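Local coordinates for protein Rab GDP dissociation inhibitor alpha (Naegleria fowleri, PDB 6C87) that probably binds prenylated Rab GTPases in their GDP-bound state, slowing nucleotide release and drawing them off membranes for recycling, at residues K97-T102 with Q246-L251; T20-C25 with T419-C424; D189-L194 with S205-V210; V153-D158 with D178-Y183; G123-V128 with L381-P386. All blocks are in the same frame, centred on the assembly; numbering follows the deposited sequence.

Contacts 1 to 4 are buried, contact 2 nearest the centre of the chain, while contact 5 is only partly buried, at a hairpin beside the large mixed sheet. Contacts 1 and 2 touch where the F248 ring meets L22 and C25; helix 22-33 is thus common ground for both. Contacts 3 and 4 lie together in the helical part of the chain, joined by Y206 OH with Y181 OH and by a probable backbone bond between M207 and D178. No direct hydrogen bond crosses any of the five. Contact 4 is purely apolar; contacts 1, 2 and 5 mix apolar packing with an oxygen or sulfur; contact 3 pairs a methionine methyl with a water between the segments.

Contact 1. Residues K97-T102 with Q246-L251; sequences KILRMT and QVFARL
The ring of F248 meets helix 94-102 with its edge: L99 CD2 lies near the ring plane, 3.7 Å from F248 CZ, and T102 CG2 sits in that plane, 4.0 Å from F248 CE1. T102 OG1 comes in obliquely, 3.9 Å from F248 CE1. Both L99 and T102 cross the phenylalanine at about a right angle. One turn on, L251 CD2 reaches T102 O at 3.7 Å and T102 CB at 3.9 Å. The T102 hydroxyl, set between its own backbone N and carbonyl carbon (chi1 66°), turns back to give a 2.7 Å hydrogen bond from T102 OG1 to L99 O, and it is also bonded to V104 N. The segment axes pass 12.4 Å apart at 33°, and contact is made mostly through side chains. C25 and V26 of helix 22-33 also touch F248, and strand 259-260 adds Y259. This is helix-to-helix packing beside the parallel sheet of a Rossmann-like domain, consistent with the GDI family's kinship to FAD-binding proteins.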
# COMPACT_ATOMS: atom_id res chain seq x y z
N LYS A 97 0.02 -11.10 -14.54
CA LYS A 97 -0.75 -10.72 -13.36
C LYS A 97 -1.93 -9.82 -13.73
O LYS A 97 -3.03 -9.97 -13.19
CB LYS A 97 0.15 -10.05 -12.32
CG LYS A 97 1.04 -11.05 -11.59
CD LYS A 97 1.91 -10.41 -10.52
CE LYS A 97 2.76 -11.46 -9.83
NZ LYS A 97 3.46 -10.93 -8.63
N ILE A 98 -1.72 -8.89 -14.67
CA ILE A 98 -2.82 -8.03 -15.10
C ILE A 98 -3.89 -8.85 -15.80
O ILE A 98 -5.09 -8.65 -15.57
CB ILE A 98 -2.30 -6.91 -16.01
CG1 ILE A 98 -1.21 -6.10 -15.31
CG2 ILE A 98 -3.43 -5.98 -16.40
CD1 ILE A 98 -0.56 -5.06 -16.23
N LEU A 99 -3.48 -9.77 -16.68
CA LEU A 99 -4.43 -10.65 -17.35
C LEU A 99 -5.24 -11.47 -16.36
O LEU A 99 -6.44 -11.70 -16.56
CB LEU A 99 -3.67 -11.58 -18.30
CG LEU A 99 -3.05 -10.92 -19.53
CD1 LEU A 99 -2.30 -11.94 -20.37
CD2 LEU A 99 -4.15 -10.22 -20.33
N ARG A 100 -4.60 -11.92 -15.27
CA ARG A 100 -5.33 -12.66 -14.25
C ARG A 100 -6.37 -11.78 -13.57
O ARG A 100 -7.46 -12.25 -13.23
CB ARG A 100 -4.36 -13.24 -13.22
CG ARG A 100 -3.70 -14.54 -13.64
CD ARG A 100 -2.56 -14.93 -12.71
NE ARG A 100 -1.71 -15.95 -13.32
CZ ARG A 100 -0.51 -16.31 -12.87
NH1 ARG A 100 0.00 -15.72 -11.80
NH2 ARG A 100 0.18 -17.25 -13.50
N MET A 101 -6.06 -10.50 -13.37
CA MET A 101 -7.00 -9.59 -12.71
C MET A 101 -8.29 -9.45 -13.51
O MET A 101 -9.38 -9.33 -12.93
CB MET A 101 -6.35 -8.23 -12.52
CG MET A 101 -5.31 -8.17 -11.44
SD MET A 101 -4.58 -6.53 -11.48
CE MET A 101 -5.78 -5.64 -10.49
N THR A 102 -8.20 -9.46 -14.84
CA THR A 102 -9.41 -9.36 -15.66
C THR A 102 -10.20 -10.66 -15.68
O THR A 102 -11.40 -10.64 -15.94
CB THR A 102 -9.06 -9.00 -17.10
OG1 THR A 102 -8.33 -10.09 -17.68
CG2 THR A 102 -8.22 -7.72 -17.16
N GLN A 246 -10.05 -11.93 -28.67
CA GLN A 246 -11.27 -12.73 -28.70
C GLN A 246 -11.85 -12.90 -27.31
O GLN A 246 -13.05 -12.69 -27.10
CB GLN A 246 -10.99 -14.09 -29.34
CG GLN A 246 -11.80 -14.36 -30.59
CD GLN A 246 -10.99 -14.18 -31.86
OE1 GLN A 246 -11.52 -13.81 -32.90
NE2 GLN A 246 -9.69 -14.46 -31.77
N VAL A 247 -11.01 -13.25 -26.33
CA VAL A 247 -11.52 -13.43 -24.97
C VAL A 247 -11.89 -12.08 -24.36
O VAL A 247 -12.87 -11.99 -23.60
CB VAL A 247 -10.53 -14.22 -24.07
CG1 VAL A 247 -10.37 -15.65 -24.57
CG2 VAL A 247 -9.18 -13.52 -23.95
N PHE A 248 -11.16 -11.01 -24.71
CA PHE A 248 -11.51 -9.69 -24.18
C PHE A 248 -12.82 -9.16 -24.77
O PHE A 248 -13.54 -8.42 -24.09
CB PHE A 248 -10.38 -8.69 -24.43
CG PHE A 248 -9.34 -8.69 -23.36
CD1 PHE A 248 -9.65 -8.25 -22.08
CD2 PHE A 248 -8.05 -9.12 -23.62
CE1 PHE A 248 -8.70 -8.25 -21.08
CE2 PHE A 248 -7.09 -9.12 -22.63
CZ PHE A 248 -7.41 -8.68 -21.35
N ALA A 249 -13.14 -9.49 -26.02
CA ALA A 249 -14.46 -9.15 -26.55
C ALA A 249 -15.55 -9.96 -25.85
O ALA A 249 -16.65 -9.46 -25.62
CB ALA A 249 -14.51 -9.35 -28.06
N ARG A 250 -15.25 -11.22 -25.51
CA ARG A 250 -16.20 -12.01 -24.73
C ARG A 250 -16.33 -11.47 -23.31
O ARG A 250 -17.43 -11.44 -22.75
CB ARG A 250 -15.79 -13.50 -24.71
N LEU A 251 -15.21 -11.01 -22.72
CA LEU A 251 -15.27 -10.39 -21.40
C LEU A 251 -16.14 -9.14 -21.41
O LEU A 251 -16.94 -8.93 -20.50
CB LEU A 251 -13.86 -10.07 -20.88
CG LEU A 251 -13.84 -9.36 -19.52
CD1 LEU A 251 -14.47 -10.22 -18.43
CD2 LEU A 251 -12.44 -8.95 -19.12

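Contact 2. Residues T20-C25 with T419-C424; sequences TGLTEC and THFESC
L22 and F421 form the tight part of this contact: the leucine methyl CD2 lies 3.6 Å from F421 CE1 and 3.8 Å from F421 CZ, meeting the ring at a slant. That methyl gets there because L22 CG stands opposite the backbone N (chi1 -179°), which carries the branch out toward F421. Beside it, T23 OG1 and C424 SG lie 3.6 Å apart, in van der Waals contact. C424 CB also lies in the plane of the F421 ring, at its edge, so the cysteine packs against F421, one turn earlier in its own segment, as well as facing T23.

All four touching residues are buried. The looser side belongs to E422 and S423, which are partly exposed and reach nothing on 20-25; E422 instead makes a salt bridge with R218, and S423 OG bonds to D416.

G21 is the N-cap of helix 22-33, and its carbonyl O accepts from C25 N at 3.0 Å in the first turn. The start of helix 22-33 faces the start of helix 422-436, with T23 N held by Y415 OH. L95 of helix 94-102 touches both L22 and F421, L244 of helix 243-254 backs L22, and T419 lies on Y344 and C346 of strand 343-349.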
# COMPACT_ATOMS: atom_id res chain seq x y z
N THR A 20 -7.98 -2.31 -31.13
CA THR A 20 -7.94 -3.59 -30.43
C THR A 20 -6.53 -4.18 -30.37
O THR A 20 -6.37 -5.40 -30.34
CB THR A 20 -8.89 -4.61 -31.07
OG1 THR A 20 -8.65 -4.71 -32.48
CG2 THR A 20 -10.35 -4.20 -30.83
N GLY A 21 -5.50 -3.34 -30.34
CA GLY A 21 -4.22 -3.81 -29.86
C GLY A 21 -4.32 -4.28 -28.42
O GLY A 21 -5.27 -3.93 -27.70
N LEU A 22 -3.34 -5.06 -27.98
CA LEU A 22 -3.46 -5.67 -26.66
C LEU A 22 -3.62 -4.63 -25.57
O LEU A 22 -4.43 -4.80 -24.66
CB LEU A 22 -2.27 -6.58 -26.37
CG LEU A 22 -2.37 -7.27 -25.00
CD1 LEU A 22 -3.66 -8.07 -24.88
CD2 LEU A 22 -1.17 -8.15 -24.72
N THR A 23 -2.86 -3.53 -25.66
CA THR A 23 -2.92 -2.51 -24.62
C THR A 23 -4.34 -1.99 -24.44
O THR A 23 -4.83 -1.87 -23.30
CB THR A 23 -1.98 -1.36 -24.97
OG1 THR A 23 -0.62 -1.83 -24.93
CG2 THR A 23 -2.14 -0.21 -23.97
N GLU A 24 -5.02 -1.68 -25.54
CA GLU A 24 -6.40 -1.19 -25.44
C GLU A 24 -7.33 -2.27 -24.90
O GLU A 24 -8.21 -1.99 -24.07
CB GLU A 24 -6.87 -0.68 -26.80
CG GLU A 24 -6.38 0.72 -27.19
CD GLU A 24 -4.88 0.80 -27.45
OE1 GLU A 24 -4.30 -0.15 -28.03
OE2 GLU A 24 -4.28 1.83 -27.08
N CYS A 25 -7.15 -3.52 -25.34
CA CYS A 25 -8.00 -4.60 -24.87
C CYS A 25 -7.88 -4.79 -23.36
O CYS A 25 -8.88 -5.06 -22.68
CB CYS A 25 -7.65 -5.90 -25.61
SG CYS A 25 -8.13 -5.93 -27.36
N THR A 419 10.76 -8.64 -27.74
CA THR A 419 9.91 -9.82 -27.88
C THR A 419 9.45 -10.35 -26.52
O THR A 419 9.24 -11.56 -26.36
CB THR A 419 10.64 -10.91 -28.67
OG1 THR A 419 11.97 -11.06 -28.15
CG2 THR A 419 10.73 -10.53 -30.12
N HIS A 420 9.31 -9.47 -25.53
CA HIS A 420 8.64 -9.79 -24.28
C HIS A 420 7.77 -8.60 -23.91
O HIS A 420 7.90 -7.51 -24.48
CB HIS A 420 9.63 -10.18 -23.18
CG HIS A 420 10.84 -9.30 -23.11
ND1 HIS A 420 10.84 -8.07 -22.49
CD2 HIS A 420 12.11 -9.49 -23.57
CE1 HIS A 420 12.04 -7.54 -22.57
NE2 HIS A 420 12.83 -8.37 -23.22
N PHE A 421 6.86 -8.80 -22.96
CA PHE A 421 5.74 -7.88 -22.78
C PHE A 421 5.89 -6.87 -21.65
O PHE A 421 4.94 -6.12 -21.41
CB PHE A 421 4.44 -8.68 -22.56
CG PHE A 421 3.65 -8.92 -23.82
CD1 PHE A 421 3.02 -7.86 -24.47
CD2 PHE A 421 3.52 -10.20 -24.34
CE1 PHE A 421 2.27 -8.08 -25.63
CE2 PHE A 421 2.77 -10.42 -25.50
CZ PHE A 421 2.15 -9.36 -26.15
N GLU A 422 7.04 -6.80 -20.97
CA GLU A 422 7.16 -5.94 -19.80
C GLU A 422 6.87 -4.47 -20.12
O GLU A 422 6.14 -3.79 -19.39
CB GLU A 422 8.55 -6.05 -19.18
CG GLU A 422 8.56 -5.58 -17.75
CD GLU A 422 9.95 -5.42 -17.20
OE1 GLU A 422 10.08 -4.95 -16.05
OE2 GLU A 422 10.91 -5.75 -17.93
N SER A 423 7.45 -3.96 -21.20
CA SER A 423 7.24 -2.55 -21.52
C SER A 423 5.79 -2.28 -21.90
O SER A 423 5.25 -1.21 -21.60
CB SER A 423 8.23 -2.11 -22.60
OG SER A 423 7.93 -2.69 -23.85
N CYS A 424 5.13 -3.25 -22.55
CA CYS A 424 3.70 -3.11 -22.79
C CYS A 424 2.91 -3.09 -21.47
O CYS A 424 1.99 -2.29 -21.31
CB CYS A 424 3.22 -4.24 -23.70
SG CYS A 424 1.45 -4.52 -23.68

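Contact 3. Residues D189-L194 with S205-V210; sequences DTTDFL and SYMTTV
M207 and T191 cross at about a right angle, with the methionine methyl laid against the branch point of the threonine: M207 CE is 3.6 Å from T191 CB and 4.0 Å from T191 CG2. The methionine can bridge the space between the helices because its chain is fully extended beyond CG (chi2 175°, chi3 -176°), ending in the methyl and not the sulfur. Its root lies over the neighbouring aromatic, since M207 CG stands 3.6 Å above one face of the Y206 ring, off toward the rim. Y206 is also stacked with Y201.

The elements are the consecutive helices 188-198 and 206-209, neighbours in the helical domain that, in GDI relatives, takes up the prenyl tail of the Rab. Helix 177-184 packs against both, Y181 touching T191 and M207.

The Y206 ring turns its edge toward water 1, which lies in the ring plane. The water lies 2.6 Å from T191 O and probably donates to it, though it has more acceptors in reach than protons; its approach to the Y206 hydroxyl is too short to be trusted in detail, but Y206 OH has a second partner in Y181 OH. At the start of the short helix, S205 O accepts from T208 N at 3.3 Å and from T209 OG1 at 3.1 Å, the two donors arriving from opposite faces of its plane.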
# COMPACT_ATOMS: atom_id res chain seq x y z
N ASP A 189 30.78 -8.75 -21.76
CA ASP A 189 30.33 -10.11 -22.04
C ASP A 189 29.50 -10.69 -20.90
O ASP A 189 28.57 -11.47 -21.14
CB ASP A 189 31.52 -11.01 -22.35
CG ASP A 189 32.17 -10.67 -23.68
OD1 ASP A 189 31.60 -9.84 -24.42
OD2 ASP A 189 33.24 -11.24 -23.99
N THR A 190 29.79 -10.30 -19.65
CA THR A 190 28.98 -10.78 -18.54
C THR A 190 27.72 -9.95 -18.38
O THR A 190 26.62 -10.50 -18.25
CB THR A 190 29.79 -10.75 -17.23
OG1 THR A 190 30.91 -11.63 -17.32
CG2 THR A 190 28.91 -11.16 -16.05
N THR A 191 27.85 -8.62 -18.39
CA THR A 191 26.70 -7.76 -18.15
C THR A 191 25.68 -7.83 -19.28
O THR A 191 24.51 -7.54 -19.05
CB THR A 191 27.15 -6.31 -17.94
OG1 THR A 191 27.74 -5.80 -19.15
CG2 THR A 191 28.15 -6.20 -16.80
N ASP A 192 26.11 -8.21 -20.49
CA ASP A 192 25.18 -8.30 -21.61
C ASP A 192 24.14 -9.39 -21.39
O ASP A 192 22.94 -9.11 -21.30
CB ASP A 192 25.95 -8.54 -22.91
CG ASP A 192 26.44 -7.24 -23.54
OD1 ASP A 192 27.16 -7.30 -24.56
OD2 ASP A 192 26.18 -6.16 -22.96
N PHE A 193 24.58 -10.65 -21.29
CA PHE A 193 23.61 -11.72 -21.09
C PHE A 193 22.91 -11.59 -19.74
O PHE A 193 21.72 -11.91 -19.62
CB PHE A 193 24.27 -13.10 -21.24
CG PHE A 193 25.07 -13.56 -20.02
CD1 PHE A 193 24.44 -14.17 -18.94
CD2 PHE A 193 26.45 -13.42 -20.00
CE1 PHE A 193 25.18 -14.60 -17.84
CE2 PHE A 193 27.20 -13.85 -18.91
CZ PHE A 193 26.56 -14.45 -17.82
N LEU A 194 23.63 -11.11 -18.73
CA LEU A 194 23.02 -11.00 -17.41
C LEU A 194 21.97 -9.90 -17.39
O LEU A 194 20.83 -10.12 -16.95
CB LEU A 194 24.11 -10.75 -16.36
CG LEU A 194 23.84 -11.19 -14.93
CD1 LEU A 194 23.28 -12.60 -14.90
CD2 LEU A 194 25.12 -11.11 -14.12
N SER A 205 21.58 1.67 -18.78
CA SER A 205 21.38 2.79 -17.86
C SER A 205 20.94 2.34 -16.47
O SER A 205 21.14 3.09 -15.51
CB SER A 205 20.37 3.78 -18.45
OG SER A 205 19.11 3.15 -18.64
N TYR A 206 20.37 1.14 -16.34
CA TYR A 206 19.96 0.64 -15.03
C TYR A 206 21.13 0.53 -14.08
O TYR A 206 20.94 0.57 -12.86
CB TYR A 206 19.30 -0.74 -15.17
CG TYR A 206 20.30 -1.83 -15.47
CD1 TYR A 206 20.70 -2.10 -16.77
CD2 TYR A 206 20.88 -2.58 -14.44
CE1 TYR A 206 21.64 -3.09 -17.04
CE2 TYR A 206 21.82 -3.56 -14.70
CZ TYR A 206 22.20 -3.82 -16.01
OH TYR A 206 23.13 -4.79 -16.29
N MET A 207 22.35 0.38 -14.61
CA MET A 207 23.52 0.16 -13.78
C MET A 207 23.79 1.31 -12.82
O MET A 207 24.47 1.11 -11.81
CB MET A 207 24.76 -0.06 -14.66
CG MET A 207 24.77 -1.35 -15.46
SD MET A 207 26.21 -1.40 -16.57
CE MET A 207 25.92 -2.93 -17.44
N THR A 208 23.26 2.50 -13.11
CA THR A 208 23.46 3.66 -12.26
C THR A 208 22.17 4.26 -11.73
O THR A 208 22.22 5.09 -10.81
CB THR A 208 24.26 4.75 -13.00
OG1 THR A 208 23.55 5.15 -14.19
CG2 THR A 208 25.63 4.25 -13.39
N THR A 209 21.01 3.89 -12.28
CA THR A 209 19.75 4.51 -11.93
C THR A 209 18.84 3.62 -11.09
O THR A 209 17.86 4.13 -10.53
CB THR A 209 18.99 4.95 -13.19
OG1 THR A 209 18.60 3.80 -13.94
CG2 THR A 209 19.88 5.84 -14.05
N VAL A 210 19.15 2.34 -10.95
CA VAL A 210 18.26 1.42 -10.23
C VAL A 210 19.08 0.67 -9.18
O VAL A 210 20.21 0.25 -9.46
CB VAL A 210 17.58 0.44 -11.22
CG1 VAL A 210 16.82 -0.65 -10.49
CG2 VAL A 210 16.65 1.19 -12.15
O HOH W 1 23.67 -5.08 -18.66

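Contact 4. Residues V153-D158 with D178-Y183; sequences VSYLYD and DKIYKY
Y155 OH hydrogen-bonds to the carbonyl O of H167, and with its polar end held there the ring meets I180 obliquely. Ring carbon Y155 CE2 lies 3.9 Å from I180 CG2 and 4.1 Å from I180 CD1, so two methyls of one isoleucine come to the same ring atom from one side. The side chains cross at about a right angle. Y155 CG stands opposite the backbone N (chi1 164°), swinging the ring out toward helix 177-184. One residue on, L156 CD2 approaches the same I180 CG2 at 4.3 Å, a looser touch. I180 CG2 thus faces both a tyrosine and a leucine of helix 143-157.

C172 also touches both Y155 and I180, while helix 212-229 contributes I216 against L156 and A212 against I180. The contact itself is wholly apolar: its hold on the two helices comes from shape and burial, while polar groups such as the Y155 hydroxyl and the L156 carbonyl bond to other partners, H167 and R220.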
# COMPACT_ATOMS: atom_id res chain seq x y z
N VAL A 153 27.88 -13.90 -9.88
CA VAL A 153 26.54 -14.47 -9.87
C VAL A 153 26.30 -15.25 -8.58
O VAL A 153 25.18 -15.25 -8.05
CB VAL A 153 26.31 -15.34 -11.12
CG1 VAL A 153 25.02 -16.15 -11.00
CG2 VAL A 153 26.28 -14.46 -12.37
N SER A 154 27.34 -15.90 -8.05
CA SER A 154 27.21 -16.55 -6.75
C SER A 154 26.83 -15.54 -5.67
O SER A 154 25.98 -15.82 -4.81
CB SER A 154 28.51 -17.27 -6.39
OG SER A 154 28.39 -18.67 -6.54
N TYR A 155 27.46 -14.37 -5.69
CA TYR A 155 27.16 -13.34 -4.70
C TYR A 155 25.72 -12.85 -4.81
O TYR A 155 25.06 -12.63 -3.79
CB TYR A 155 28.14 -12.17 -4.82
CG TYR A 155 27.68 -10.91 -4.12
CD1 TYR A 155 27.66 -10.82 -2.73
CD2 TYR A 155 27.29 -9.80 -4.86
CE1 TYR A 155 27.23 -9.66 -2.10
CE2 TYR A 155 26.86 -8.63 -4.24
CZ TYR A 155 26.84 -8.57 -2.86
OH TYR A 155 26.42 -7.42 -2.25
N LEU A 156 25.23 -12.67 -6.04
CA LEU A 156 23.88 -12.11 -6.21
C LEU A 156 22.80 -13.10 -5.79
O LEU A 156 21.82 -12.71 -5.16
CB LEU A 156 23.68 -11.65 -7.66
CG LEU A 156 24.63 -10.53 -8.11
CD1 LEU A 156 24.51 -10.26 -9.60
CD2 LEU A 156 24.40 -9.26 -7.30
N TYR A 157 22.98 -14.38 -6.12
CA TYR A 157 21.97 -15.37 -5.73
C TYR A 157 22.02 -15.67 -4.24
O TYR A 157 21.01 -16.09 -3.67
CB TYR A 157 22.16 -16.66 -6.53
N ASP A 158 23.16 -15.45 -3.59
CA ASP A 158 23.28 -15.64 -2.15
C ASP A 158 22.92 -14.39 -1.36
O ASP A 158 22.93 -14.43 -0.12
CB ASP A 158 24.69 -16.08 -1.77
CG ASP A 158 24.95 -17.53 -2.11
OD1 ASP A 158 24.02 -18.19 -2.62
OD2 ASP A 158 26.07 -18.01 -1.85
N ASP A 178 26.35 -0.89 -11.01
CA ASP A 178 27.66 -0.55 -11.57
C ASP A 178 28.78 -0.78 -10.55
O ASP A 178 29.87 -1.22 -10.91
CB ASP A 178 27.68 0.90 -12.06
CG ASP A 178 27.38 1.91 -10.95
OD1 ASP A 178 26.80 1.51 -9.91
OD2 ASP A 178 27.71 3.10 -11.12
N LYS A 179 28.51 -0.48 -9.27
CA LYS A 179 29.52 -0.70 -8.24
C LYS A 179 29.79 -2.19 -8.03
O LYS A 179 30.93 -2.58 -7.75
CB LYS A 179 29.08 -0.04 -6.92
N ILE A 180 28.76 -3.03 -8.15
CA ILE A 180 28.95 -4.47 -7.98
C ILE A 180 29.68 -5.06 -9.18
O ILE A 180 30.57 -5.91 -9.03
CB ILE A 180 27.59 -5.15 -7.75
CG1 ILE A 180 26.86 -4.49 -6.59
CG2 ILE A 180 27.78 -6.63 -7.51
CD1 ILE A 180 25.64 -5.23 -6.15
N TYR A 181 29.33 -4.62 -10.40
CA TYR A 181 30.00 -5.11 -11.59
C TYR A 181 31.49 -4.80 -11.55
O TYR A 181 32.33 -5.69 -11.71
CB TYR A 181 29.38 -4.49 -12.84
CG TYR A 181 28.06 -5.08 -13.28
CD1 TYR A 181 27.75 -6.41 -13.05
CD2 TYR A 181 27.12 -4.29 -13.93
CE1 TYR A 181 26.53 -6.94 -13.46
CE2 TYR A 181 25.91 -4.80 -14.34
CZ TYR A 181 25.62 -6.12 -14.10
OH TYR A 181 24.41 -6.61 -14.52
N LYS A 182 31.82 -3.52 -11.32
CA LYS A 182 33.22 -3.09 -11.33
C LYS A 182 34.03 -3.75 -10.23
O LYS A 182 35.23 -3.99 -10.40
CB LYS A 182 33.29 -1.56 -11.20
N TYR A 183 33.39 -4.06 -9.09
CA TYR A 183 34.10 -4.72 -8.00
C TYR A 183 34.53 -6.13 -8.39
O TYR A 183 35.62 -6.58 -8.02
CB TYR A 183 33.23 -4.73 -6.74
CG TYR A 183 33.87 -5.41 -5.55
CD1 TYR A 183 35.05 -4.92 -4.99
CD2 TYR A 183 33.29 -6.53 -4.97
CE1 TYR A 183 35.64 -5.53 -3.90
CE2 TYR A 183 33.88 -7.15 -3.87
CZ TYR A 183 35.05 -6.64 -3.34
OH TYR A 183 35.63 -7.25 -2.25

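Contact 5. Residues G123-V128 with L381-P386; sequences GEIHKV and LDLLNP
A beta hairpin, strand 111-121 turning back into strand 124-127, meets helix 378-384 through I125, G123 and L383. I125 CG2 lies 4.2 Å from L383 CD1, and the other leucine methyl, L383 CD2, comes within 4.1 Å of G123 O, so the leucine's two branches divide between strand and turn. G123 has a positive phi of 81°, a conformation glycine takes easily, at the point where the chain reverses.

The strand alternates: I125 faces L383, while the E124 side chain heads away. H126 NE2 donates to E124 OE1 over 3.2 Å, nearly straight at 159°. The acceptor lies in the imidazole plane, but the histidine arrives from well above the carboxylate plane. This pair links two side chains that, by the alternation of the strand, point to the same side, away from I125.

Both I125 and L383 rest on Y120 of strand 111-121, whose V119 backbone pairs with H126. On the helix side, L381 and L384 face strands 302-315 and 360-367, and the chain leaves through a cis peptide before P386. The result is a hairpin packed against a helix that lies on the same mixed sheet, joining parts of the chain some 250 residues apart.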
# COMPACT_ATOMS: atom_id res chain seq x y z
N GLY A 123 29.29 -14.22 -32.90
CA GLY A 123 28.84 -15.00 -34.04
C GLY A 123 28.09 -16.27 -33.72
O GLY A 123 27.73 -17.01 -34.64
N GLU A 124 27.85 -16.56 -32.44
CA GLU A 124 27.16 -17.77 -32.04
C GLU A 124 26.06 -17.41 -31.05
O GLU A 124 26.09 -16.36 -30.41
CB GLU A 124 28.12 -18.78 -31.40
CG GLU A 124 29.27 -19.22 -32.30
CD GLU A 124 30.26 -20.12 -31.58
OE1 GLU A 124 30.67 -19.76 -30.46
OE2 GLU A 124 30.64 -21.17 -32.13
N ILE A 125 25.06 -18.29 -30.96
CA ILE A 125 24.02 -18.17 -29.94
C ILE A 125 24.14 -19.35 -28.99
O ILE A 125 24.45 -20.47 -29.41
CB ILE A 125 22.59 -18.06 -30.54
CG1 ILE A 125 22.17 -19.34 -31.24
CG2 ILE A 125 22.49 -16.88 -31.48
CD1 ILE A 125 20.73 -19.29 -31.69
N HIS A 126 23.96 -19.09 -27.70
CA HIS A 126 24.11 -20.10 -26.68
C HIS A 126 22.97 -19.97 -25.67
O HIS A 126 22.31 -18.94 -25.58
CB HIS A 126 25.47 -19.98 -25.98
CG HIS A 126 26.63 -20.24 -26.90
ND1 HIS A 126 27.00 -21.51 -27.29
CD2 HIS A 126 27.48 -19.39 -27.52
CE1 HIS A 126 28.04 -21.44 -28.10
NE2 HIS A 126 28.35 -20.16 -28.26
N LYS A 127 22.74 -21.05 -24.93
CA LYS A 127 21.73 -21.04 -23.89
C LYS A 127 22.08 -19.98 -22.84
O LYS A 127 23.25 -19.73 -22.55
CB LYS A 127 21.62 -22.43 -23.24
N VAL A 128 21.05 -19.36 -22.27
CA VAL A 128 21.27 -18.35 -21.23
C VAL A 128 21.66 -19.05 -19.93
O VAL A 128 20.90 -19.89 -19.43
CB VAL A 128 20.02 -17.47 -21.05
CG1 VAL A 128 20.20 -16.54 -19.86
CG2 VAL A 128 19.72 -16.69 -22.32
N LEU A 381 19.51 -12.65 -39.70
CA LEU A 381 18.99 -13.41 -40.83
C LEU A 381 19.99 -14.42 -41.36
O LEU A 381 19.59 -15.50 -41.82
CB LEU A 381 18.59 -12.45 -41.95
CG LEU A 381 17.50 -11.47 -41.53
CD1 LEU A 381 17.18 -10.53 -42.67
CD2 LEU A 381 16.26 -12.25 -41.10
N ASP A 382 21.28 -14.11 -41.31
CA ASP A 382 22.27 -15.07 -41.78
C ASP A 382 22.26 -16.33 -40.93
O ASP A 382 22.53 -17.43 -41.43
CB ASP A 382 23.67 -14.44 -41.79
CG ASP A 382 23.88 -13.49 -42.97
OD1 ASP A 382 23.02 -13.45 -43.88
OD2 ASP A 382 24.91 -12.77 -42.98
N LEU A 383 21.91 -16.21 -39.65
CA LEU A 383 21.83 -17.38 -38.80
C LEU A 383 20.59 -18.22 -39.08
O LEU A 383 20.56 -19.39 -38.70
CB LEU A 383 21.86 -16.96 -37.33
CG LEU A 383 23.15 -16.26 -36.86
CD1 LEU A 383 22.97 -15.61 -35.48
CD2 LEU A 383 24.28 -17.25 -36.80
N LEU A 384 19.60 -17.65 -39.77
CA LEU A 384 18.36 -18.36 -40.04
C LEU A 384 18.36 -19.11 -41.37
O LEU A 384 17.52 -19.99 -41.56
CB LEU A 384 17.18 -17.38 -40.03
CG LEU A 384 17.00 -16.57 -38.75
CD1 LEU A 384 15.79 -15.62 -38.84
CD2 LEU A 384 16.92 -17.49 -37.54
N ASN A 385 19.30 -18.80 -42.26
CA ASN A 385 19.27 -19.37 -43.60
C ASN A 385 19.38 -20.89 -43.55
O ASN A 385 20.09 -21.43 -42.69
CB ASN A 385 20.40 -18.79 -44.44
CG ASN A 385 20.09 -17.38 -44.93
OD1 ASN A 385 18.96 -17.09 -45.34
ND2 ASN A 385 21.08 -16.50 -44.86
N PRO A 386 18.70 -21.61 -44.45
CA PRO A 386 17.87 -21.03 -45.52
C PRO A 386 16.47 -20.57 -45.08
O PRO A 386 15.88 -21.19 -44.20
CB PRO A 386 17.76 -22.18 -46.54
CG PRO A 386 17.98 -23.42 -45.76
CD PRO A 386 18.73 -23.08 -44.49